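Local coordinates for uncharacterized protein (PDB 4ID2), which is of unknown function but is a DUF4738 family protein from Bacteroides ovatus with a beta-barrel-like fold, at residues 38-51 against 109-123. Sequence-based numbering, arbitrary orientation.
Sequences FKFKGKDYHSLVSR and EGIVYDKTTPQGIVY
Phe38 and Tyr113 meet as an offset stack, ring centroids 4.1 Å apart and planes 18° from parallel, Tyr113 CE1 lying over the centre of the Phe38 ring. The chi1 of 61°, with CG between the backbone N and carbonyl carbon, places the Phe38 ring between Tyr113 and Tyr45 CB, which covers the opposite face. Ile121 wedges its branches among three aromatic rings: CG2 reaches Phe38 CZ at 3.6 Å, CG1 meets Phe40, and CD1 makes a CH-pi contact over the face of Tyr45, 4.0 Å from the ring centroid. A branched aliphatic suits this buried place because its three branches reach three rings between them. Were Phe38 replaced by an alanine, the Tyr113 ring would probably lose its stacking partner and a gap open beside Tyr45. Phe40 swings its ring beside its own carbonyl carbon and away from its N, packs beside the methyl of Thr116 and reaches the 117-120 turn, CZ 3.7 Å from Gly120 CA. Tyr113 keeps a polar end, and one water joins its OH to Lys39 O. Farther along, the small Ser47 lets its OG meet Tyr123 OH at 2.6 Å, in the plane of the phenol, so two buried hydroxyls satisfy each other. Val49, in one of its two conformers, sets CG1 against Ile111 O, and Arg51, bent at chi3, sends NH2 to Glu109 O (2.7 Å, 165° at the hydrogen). The hairpin of strands 33-40 and 43-53 thus faces that of 107-116 and 121-128, joining two sheets through side chains, while Phe38 also pairs with a strand of the second subunit.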
ATOM      1  N   PHE A  38       8.706 -15.269  23.461  1.00 41.55           N
ATOM      2  CA  PHE A  38       7.270 -15.369  23.239  1.00 41.20           C
ATOM      3  C   PHE A  38       6.820 -16.820  23.337  1.00 47.93           C
ATOM      4  O   PHE A  38       7.654 -17.730  23.339  1.00 48.21           O
ATOM      5  CB  PHE A  38       6.905 -14.791  21.865  1.00 40.88           C
ATOM      6  CG  PHE A  38       7.556 -15.513  20.710  1.00 41.60           C
ATOM      7  CD1 PHE A  38       6.936 -16.601  20.112  1.00 44.36           C
ATOM      8  CD2 PHE A  38       8.796 -15.118  20.232  1.00 42.35           C
ATOM      9  CE1 PHE A  38       7.549 -17.280  19.069  1.00 44.48           C
ATOM     10  CE2 PHE A  38       9.411 -15.805  19.196  1.00 44.05           C
ATOM     11  CZ  PHE A  38       8.784 -16.878  18.616  1.00 43.02           C
ATOM     12  N   LYS A  39       5.504 -17.027  23.399  1.00 45.99           N
ATOM     13  CA  LYS A  39       4.893 -18.354  23.454  1.00 47.93           C
ATOM     14  C   LYS A  39       4.204 -18.652  22.133  1.00 52.61           C
ATOM     15  O   LYS A  39       3.639 -17.747  21.517  1.00 52.08           O
ATOM     16  CB  LYS A  39       3.880 -18.448  24.604  1.00 52.71           C
ATOM     17  CG  LYS A  39       4.512 -18.722  25.953  1.00 69.63           C
ATOM     18  CD  LYS A  39       3.467 -18.745  27.057  1.00 83.43           C
ATOM     19  CE  LYS A  39       4.079 -18.870  28.430  1.00100.07           C
ATOM     20  NZ  LYS A  39       3.084 -18.613  29.506  1.00113.33           N
ATOM     21  N   PHE A  40       4.252 -19.908  21.694  1.00 50.30           N
ATOM     22  CA  PHE A  40       3.557 -20.351  20.485  1.00 50.55           C
ATOM     23  C   PHE A  40       3.063 -21.776  20.713  1.00 56.98           C
ATOM     24  O   PHE A  40       3.855 -22.644  21.090  1.00 57.20           O
ATOM     25  CB  PHE A  40       4.451 -20.248  19.244  1.00 50.58           C
ATOM     26  CG  PHE A  40       3.810 -20.783  17.987  1.00 52.50           C
ATOM     27  CD1 PHE A  40       2.564 -20.334  17.581  1.00 56.04           C
ATOM     28  CD2 PHE A  40       4.462 -21.721  17.200  1.00 54.68           C
ATOM     29  CE1 PHE A  40       1.983 -20.806  16.409  1.00 57.61           C
ATOM     30  CE2 PHE A  40       3.876 -22.197  16.029  1.00 57.98           C
ATOM     31  CZ  PHE A  40       2.638 -21.744  15.646  1.00 56.64           C
ATOM     32  N   LYS A  41       1.737 -21.993  20.574  1.00 54.85           N
ATOM     33  CA  LYS A  41       1.090 -23.279  20.843  1.00 57.10           C
ATOM     34  C   LYS A  41       1.436 -23.747  22.279  1.00 63.88           C
ATOM     35  O   LYS A  41       1.652 -24.935  22.522  1.00 65.76           O
ATOM     36  CB  LYS A  41       1.464 -24.331  19.777  1.00 58.52           C
ATOM     37  CG  LYS A  41       1.024 -23.932  18.370  1.00 66.86           C
ATOM     38  CD  LYS A  41       1.115 -25.087  17.385  1.00 82.74           C
ATOM     39  CE  LYS A  41       0.415 -24.790  16.080  1.00 99.72           C
ATOM     40  NZ  LYS A  41       0.457 -25.952  15.152  1.00114.69           N
ATOM     41  N   GLY A  42       1.499 -22.787  23.205  1.00 60.45           N
ATOM     42  CA  GLY A  42       1.791 -23.042  24.608  1.00 61.95           C
ATOM     43  C   GLY A  42       3.225 -23.366  24.990  1.00 65.61           C
ATOM     44  O   GLY A  42       3.474 -23.673  26.160  1.00 66.95           O
ATOM     45  N   LYS A  43       4.187 -23.296  24.044  1.00 60.25           N
ATOM     46  CA  LYS A  43       5.600 -23.569  24.329  1.00 59.68           C
ATOM     47  C   LYS A  43       6.398 -22.270  24.247  1.00 59.33           C
ATOM     48  O   LYS A  43       6.104 -21.438  23.397  1.00 56.37           O
ATOM     49  CB  LYS A  43       6.157 -24.615  23.348  1.00 62.84           C
ATOM     50  CG  LYS A  43       5.606 -26.025  23.566  1.00 84.27           C
ATOM     51  CD  LYS A  43       6.218 -26.722  24.784  1.00 99.01           C
ATOM     52  CE  LYS A  43       5.797 -28.167  24.889  1.00114.18           C
ATOM     53  NZ  LYS A  43       6.333 -28.816  26.115  1.00125.66           N
ATOM     54  N   ASP A  44       7.393 -22.095  25.133  1.00 55.71           N
ATOM     55  CA  ASP A  44       8.241 -20.897  25.191  1.00 53.45           C
ATOM     56  C   ASP A  44       9.342 -20.913  24.126  1.00 55.18           C
ATOM     57  O   ASP A  44      10.088 -21.894  24.038  1.00 55.78           O
ATOM     58  CB  ASP A  44       8.906 -20.792  26.576  1.00 57.13           C
ATOM     59  CG  ASP A  44       7.946 -20.611  27.734  1.00 72.52           C
ATOM     60  OD1 ASP A  44       7.006 -19.798  27.606  1.00 72.77           O
ATOM     61  OD2 ASP A  44       8.164 -21.246  28.790  1.00 81.63           O
ATOM     62  N   TYR A  45       9.466 -19.821  23.346  1.00 48.59           N
ATOM     63  CA  TYR A  45      10.495 -19.659  22.309  1.00 46.27           C
ATOM     64  C   TYR A  45      11.409 -18.498  22.633  1.00 50.26           C
ATOM     65  O   TYR A  45      10.952 -17.525  23.216  1.00 49.68           O
ATOM     66  CB  TYR A  45       9.863 -19.386  20.932  1.00 45.26           C
ATOM     67  CG  TYR A  45       9.179 -20.580  20.317  1.00 47.56           C
ATOM     68  CD1 TYR A  45       7.976 -21.052  20.820  1.00 50.91           C
ATOM     69  CD2 TYR A  45       9.705 -21.207  19.192  1.00 47.95           C
ATOM     70  CE1 TYR A  45       7.349 -22.164  20.272  1.00 52.41           C
ATOM     71  CE2 TYR A  45       9.070 -22.304  18.618  1.00 50.21           C
ATOM     72  CZ  TYR A  45       7.864 -22.747  19.131  1.00 59.77           C
ATOM     73  OH  TYR A  45       7.238 -23.847  18.594  1.00 62.72           O
ATOM     74  N   HIS A  46      12.674 -18.577  22.207  1.00 47.64           N
ATOM     75  CA  HIS A  46      13.669 -17.502  22.317  1.00 47.58           C
ATOM     76  C   HIS A  46      14.132 -17.205  20.906  1.00 47.06           C
ATOM     77  O   HIS A  46      14.498 -18.138  20.198  1.00 46.03           O
ATOM     78  CB  HIS A  46      14.856 -17.905  23.214  1.00 51.27           C
ATOM     79  CG  HIS A  46      14.591 -17.810  24.682  1.00 57.34           C
ATOM     80  ND1 HIS A  46      13.445 -18.341  25.248  1.00 60.82           N
ATOM     81  CD2 HIS A  46      15.378 -17.324  25.669  1.00 61.23           C
ATOM     82  CE1 HIS A  46      13.545 -18.115  26.549  1.00 62.24           C
ATOM     83  NE2 HIS A  46      14.685 -17.490  26.847  1.00 62.75           N
ATOM     84  N   SER A  47      14.069 -15.944  20.465  1.00 41.08           N
ATOM     85  CA  SER A  47      14.451 -15.573  19.106  1.00 38.97           C
ATOM     86  C   SER A  47      15.536 -14.527  19.136  1.00 43.60           C
ATOM     87  O   SER A  47      15.284 -13.422  19.604  1.00 44.18           O
ATOM     88  CB  SER A  47      13.236 -15.048  18.352  1.00 39.74           C
ATOM     89  OG  SER A  47      13.574 -14.621  17.044  1.00 43.55           O
ATOM     90  N   LEU A  48      16.734 -14.854  18.647  1.00 40.23           N
ATOM     91  CA  LEU A  48      17.843 -13.905  18.585  1.00 40.30           C
ATOM     92  C   LEU A  48      18.054 -13.525  17.130  1.00 43.08           C
ATOM     93  O   LEU A  48      18.182 -14.423  16.290  1.00 42.69           O
ATOM     94  CB  LEU A  48      19.118 -14.522  19.190  1.00 41.86           C
ATOM     95  CG  LEU A  48      20.384 -13.645  19.150  1.00 47.54           C
ATOM     96  CD1 LEU A  48      20.257 -12.433  20.068  1.00 47.74           C
ATOM     97  CD2 LEU A  48      21.622 -14.455  19.521  1.00 51.31           C
ATOM     98  N   VAL A  49      18.073 -12.212  16.829  1.00 38.20           N
ATOM     99  CA  VAL A  49      18.302 -11.715  15.476  0.50 37.10           C
ATOM    100  C   VAL A  49      19.500 -10.776  15.513  1.00 41.31           C
ATOM    101  O   VAL A  49      19.562  -9.911  16.375  1.00 40.63           O
ATOM    102  CB  VAL A  49      17.059 -11.033  14.864  0.50 39.81           C
ATOM    103  CG1 VAL A  49      17.344 -10.614  13.431  0.50 39.34           C
ATOM    104  CG2 VAL A  49      15.861 -11.971  14.890  0.50 39.36           C
ATOM    105  N   SER A  50      20.470 -10.972  14.599  1.00 38.99           N
ATOM    106  CA  SER A  50      21.686 -10.160  14.546  1.00 40.00           C
ATOM    107  C   SER A  50      21.966  -9.691  13.143  1.00 44.18           C
ATOM    108  O   SER A  50      22.224 -10.523  12.278  1.00 43.68           O
ATOM    109  CB  SER A  50      22.888 -10.963  15.042  1.00 45.80           C
ATOM    110  OG  SER A  50      22.700 -11.420  16.369  1.00 59.53           O
ATOM    111  N   ARG A  51      21.951  -8.363  12.917  1.00 40.69           N
ATOM    112  CA  ARG A  51      22.288  -7.794  11.619  1.00 40.19           C
ATOM    113  C   ARG A  51      23.717  -7.303  11.659  1.00 46.36           C
ATOM    114  O   ARG A  51      24.103  -6.624  12.607  1.00 46.96           O
ATOM    115  CB  ARG A  51      21.357  -6.645  11.258  1.00 37.04           C
ATOM    116  CG  ARG A  51      21.499  -6.164   9.816  1.00 42.27           C
ATOM    117  CD  ARG A  51      20.684  -4.914   9.608  1.00 43.09           C
ATOM    118  NE  ARG A  51      21.348  -3.762  10.213  1.00 51.67           N
ATOM    119  CZ  ARG A  51      20.763  -2.607  10.520  1.00 59.61           C
ATOM    120  NH1 ARG A  51      21.460  -1.636  11.088  1.00 48.49           N
ATOM    121  NH2 ARG A  51      19.472  -2.412  10.261  1.00 31.68           N
ATOM    122  N   GLU A 109      17.541  -4.715   5.459  1.00 45.14           N
ATOM    123  CA  GLU A 109      17.463  -3.778   6.572  1.00 44.28           C
ATOM    124  C   GLU A 109      17.182  -4.458   7.891  1.00 44.97           C
ATOM    125  O   GLU A 109      17.757  -4.058   8.895  1.00 44.77           O
ATOM    126  CB  GLU A 109      16.352  -2.742   6.304  1.00 45.81           C
ATOM    127  CG  GLU A 109      16.360  -1.555   7.263  1.00 59.49           C
ATOM    128  CD  GLU A 109      15.205  -0.583   7.121  1.00 96.30           C
ATOM    129  OE1 GLU A 109      14.087  -1.021   6.762  1.00 98.34           O
ATOM    130  OE2 GLU A 109      15.405   0.615   7.427  1.00 98.97           O
ATOM    131  N   GLY A 110      16.214  -5.361   7.922  1.00 39.80           N
ATOM    132  CA  GLY A 110      15.829  -5.968   9.185  1.00 39.11           C
ATOM    133  C   GLY A 110      14.875  -7.136   9.077  1.00 42.12           C
ATOM    134  O   GLY A 110      14.172  -7.291   8.076  1.00 39.82           O
ATOM    135  N   ILE A 111      14.888  -7.984  10.119  1.00 38.80           N
ATOM    136  CA  ILE A 111      13.992  -9.130  10.303  1.00 37.93           C
ATOM    137  C   ILE A 111      13.562  -9.030  11.762  1.00 43.65           C
ATOM    138  O   ILE A 111      14.420  -8.978  12.647  1.00 44.53           O
ATOM    139  CB  ILE A 111      14.638 -10.493   9.910  1.00 40.65           C
ATOM    140  CG1 ILE A 111      14.891 -10.551   8.374  1.00 40.58           C
ATOM    141  CG2 ILE A 111      13.729 -11.647  10.346  1.00 41.26           C
ATOM    142  CD1 ILE A 111      15.790 -11.708   7.862  1.00 41.57           C
ATOM    143  N   VAL A 112      12.251  -8.913  11.991  1.00 39.49           N
ATOM    144  CA  VAL A 112      11.658  -8.587  13.284  1.00 39.36           C
ATOM    145  C   VAL A 112      10.542  -9.553  13.671  1.00 41.31           C
ATOM    146  O   VAL A 112       9.607  -9.676  12.891  1.00 40.78           O
ATOM    147  CB  VAL A 112      11.075  -7.143  13.092  1.00 43.49           C
ATOM    148  CG1 VAL A 112      10.091  -6.756  14.195  1.00 43.53           C
ATOM    149  CG2 VAL A 112      12.187  -6.108  12.939  1.00 43.47           C
ATOM    150  N   TYR A 113      10.549 -10.126  14.908  1.00 37.85           N
ATOM    151  CA  TYR A 113       9.417 -10.940  15.362  1.00 37.96           C
ATOM    152  C   TYR A 113       8.163 -10.075  15.259  1.00 43.28           C
ATOM    153  O   TYR A 113       8.175  -8.942  15.748  1.00 42.41           O
ATOM    154  CB  TYR A 113       9.618 -11.432  16.815  1.00 38.91           C
ATOM    155  CG  TYR A 113       8.366 -12.049  17.406  1.00 39.50           C
ATOM    156  CD1 TYR A 113       7.974 -13.339  17.068  1.00 41.43           C
ATOM    157  CD2 TYR A 113       7.522 -11.309  18.227  1.00 40.02           C
ATOM    158  CE1 TYR A 113       6.801 -13.894  17.570  1.00 42.58           C
ATOM    159  CE2 TYR A 113       6.337 -11.849  18.725  1.00 41.47           C
ATOM    160  CZ  TYR A 113       5.981 -13.145  18.394  1.00 47.70           C
ATOM    161  OH  TYR A 113       4.832 -13.722  18.878  1.00 50.11           O
ATOM    162  N   ASP A 114       7.117 -10.578  14.596  1.00 41.08           N
ATOM    163  CA  ASP A 114       5.883  -9.832  14.414  1.00 41.47           C
ATOM    164  C   ASP A 114       4.767 -10.446  15.246  1.00 46.36           C
ATOM    165  O   ASP A 114       4.260  -9.793  16.148  1.00 47.04           O
ATOM    166  CB  ASP A 114       5.495  -9.771  12.926  1.00 43.54           C
ATOM    167  CG  ASP A 114       4.280  -8.903  12.671  1.00 59.14           C
ATOM    168  OD1 ASP A 114       4.389  -7.669  12.828  1.00 61.07           O
ATOM    169  OD2 ASP A 114       3.216  -9.457  12.339  1.00 69.69           O
ATOM    170  N   LYS A 115       4.374 -11.680  14.945  1.00 43.05           N
ATOM    171  CA  LYS A 115       3.276 -12.338  15.654  1.00 44.19           C
ATOM    172  C   LYS A 115       3.292 -13.837  15.421  1.00 48.57           C
ATOM    173  O   LYS A 115       4.115 -14.334  14.650  1.00 46.84           O
ATOM    174  CB  LYS A 115       1.921 -11.758  15.167  1.00 47.70           C
ATOM    175  CG  LYS A 115       1.582 -12.074  13.700  1.00 57.81           C
ATOM    176  CD  LYS A 115       0.463 -11.185  13.181  1.00 70.90           C
ATOM    177  CE  LYS A 115       0.067 -11.496  11.757  1.00 84.45           C
ATOM    178  NZ  LYS A 115      -0.946 -10.533  11.241  1.00 94.78           N
ATOM    179  N   THR A 116       2.373 -14.548  16.083  1.00 47.04           N
ATOM    180  CA  THR A 116       2.147 -15.978  15.895  1.00 48.29           C
ATOM    181  C   THR A 116       0.778 -16.156  15.265  1.00 54.29           C
ATOM    182  O   THR A 116      -0.161 -15.463  15.651  1.00 54.92           O
ATOM    183  CB  THR A 116       2.244 -16.745  17.211  1.00 56.45           C
ATOM    184  OG1 THR A 116       1.392 -16.148  18.186  1.00 58.93           O
ATOM    185  CG2 THR A 116       3.663 -16.849  17.724  1.00 52.26           C
ATOM    186  N   THR A 117       0.667 -17.068  14.298  1.00 52.68           N
ATOM    187  CA  THR A 117      -0.584 -17.375  13.597  1.00 54.69           C
ATOM    188  C   THR A 117      -0.763 -18.892  13.592  1.00 61.19           C
ATOM    189  O   THR A 117       0.197 -19.598  13.906  1.00 61.00           O
ATOM    190  CB  THR A 117      -0.545 -16.789  12.161  1.00 62.43           C
ATOM    191  OG1 THR A 117       0.352 -17.558  11.353  1.00 62.72           O
ATOM    192  CG2 THR A 117      -0.153 -15.316  12.132  1.00 58.43           C
ATOM    193  N   PRO A 118      -1.928 -19.436  13.183  1.00 60.01           N
ATOM    194  CA  PRO A 118      -2.066 -20.907  13.121  1.00 61.77           C
ATOM    195  C   PRO A 118      -1.041 -21.561  12.181  1.00 66.00           C
ATOM    196  O   PRO A 118      -0.648 -22.704  12.414  1.00 65.88           O
ATOM    197  CB  PRO A 118      -3.501 -21.112  12.618  1.00 65.45           C
ATOM    198  CG  PRO A 118      -4.208 -19.842  12.935  1.00 69.56           C
ATOM    199  CD  PRO A 118      -3.175 -18.767  12.763  1.00 62.40           C
ATOM    200  N   GLN A 119      -0.592 -20.826  11.137  1.00 62.40           N
ATOM    201  CA  GLN A 119       0.422 -21.311  10.199  1.00 62.09           C
ATOM    202  C   GLN A 119       1.759 -21.467  10.919  1.00 63.83           C
ATOM    203  O   GLN A 119       2.335 -22.555  10.921  1.00 65.12           O
ATOM    204  CB  GLN A 119       0.579 -20.365   8.983  1.00 62.61           C
ATOM    205  CG  GLN A 119      -0.429 -20.629   7.860  1.00 86.95           C
ATOM    206  CD  GLN A 119      -1.860 -20.316   8.235  1.00114.49           C
ATOM    207  OE1 GLN A 119      -2.140 -19.426   9.050  1.00110.27           O
ATOM    208  NE2 GLN A 119      -2.810 -21.014   7.620  1.00111.73           N
ATOM    209  N   GLY A 120       2.208 -20.396  11.555  1.00 56.00           N
ATOM    210  CA  GLY A 120       3.462 -20.408  12.292  1.00 53.46           C
ATOM    211  C   GLY A 120       3.841 -19.074  12.905  1.00 53.64           C
ATOM    212  O   GLY A 120       3.002 -18.184  13.065  1.00 53.71           O
ATOM    213  N   ILE A 121       5.122 -18.942  13.237  1.00 46.40           N
ATOM    214  CA  ILE A 121       5.714 -17.748  13.826  1.00 43.88           C
ATOM    215  C   ILE A 121       6.031 -16.810  12.675  1.00 46.83           C
ATOM    216  O   ILE A 121       6.823 -17.178  11.816  1.00 45.84           O
ATOM    217  CB  ILE A 121       6.982 -18.140  14.637  1.00 46.42           C
ATOM    218  CG1 ILE A 121       6.628 -19.154  15.750  1.00 47.88           C
ATOM    219  CG2 ILE A 121       7.667 -16.898  15.227  1.00 45.59           C
ATOM    220  CD1 ILE A 121       7.766 -19.938  16.243  1.00 54.63           C
ATOM    221  N   VAL A 122       5.439 -15.607  12.655  1.00 42.84           N
ATOM    222  CA  VAL A 122       5.628 -14.653  11.566  1.00 41.25           C
ATOM    223  C   VAL A 122       6.623 -13.569  11.956  1.00 43.32           C
ATOM    224  O   VAL A 122       6.505 -12.970  13.025  1.00 43.37           O
ATOM    225  CB  VAL A 122       4.279 -14.031  11.137  1.00 45.25           C
ATOM    226  CG1 VAL A 122       4.472 -13.029   9.996  1.00 44.24           C
ATOM    227  CG2 VAL A 122       3.294 -15.121  10.731  1.00 46.68           C
ATOM    228  N   TYR A 123       7.576 -13.295  11.051  1.00 38.77           N
ATOM    229  CA  TYR A 123       8.574 -12.240  11.191  1.00 37.25           C
ATOM    230  C   TYR A 123       8.344 -11.200  10.130  1.00 43.04           C
ATOM    231  O   TYR A 123       8.085 -11.558   8.987  1.00 43.57           O
ATOM    232  CB  TYR A 123      10.000 -12.782  11.037  1.00 37.10           C
ATOM    233  CG  TYR A 123      10.489 -13.580  12.221  1.00 38.47           C
ATOM    234  CD1 TYR A 123      10.083 -14.894  12.416  1.00 41.34           C
ATOM    235  CD2 TYR A 123      11.377 -13.030  13.138  1.00 38.14           C
ATOM    236  CE1 TYR A 123      10.499 -15.621  13.531  1.00 42.77           C
ATOM    237  CE2 TYR A 123      11.804 -13.749  14.252  1.00 39.25           C
ATOM    238  CZ  TYR A 123      11.384 -15.055  14.428  1.00 47.83           C
ATOM    239  OH  TYR A 123      11.808 -15.773  15.517  1.00 51.86           O
TER
HETATM  240  O   HOH W   1       3.012 -14.585  21.175  1.00 76.43           O
HETATM  241  O   HOH W   2       3.097 -24.489  13.393  1.00 58.84           O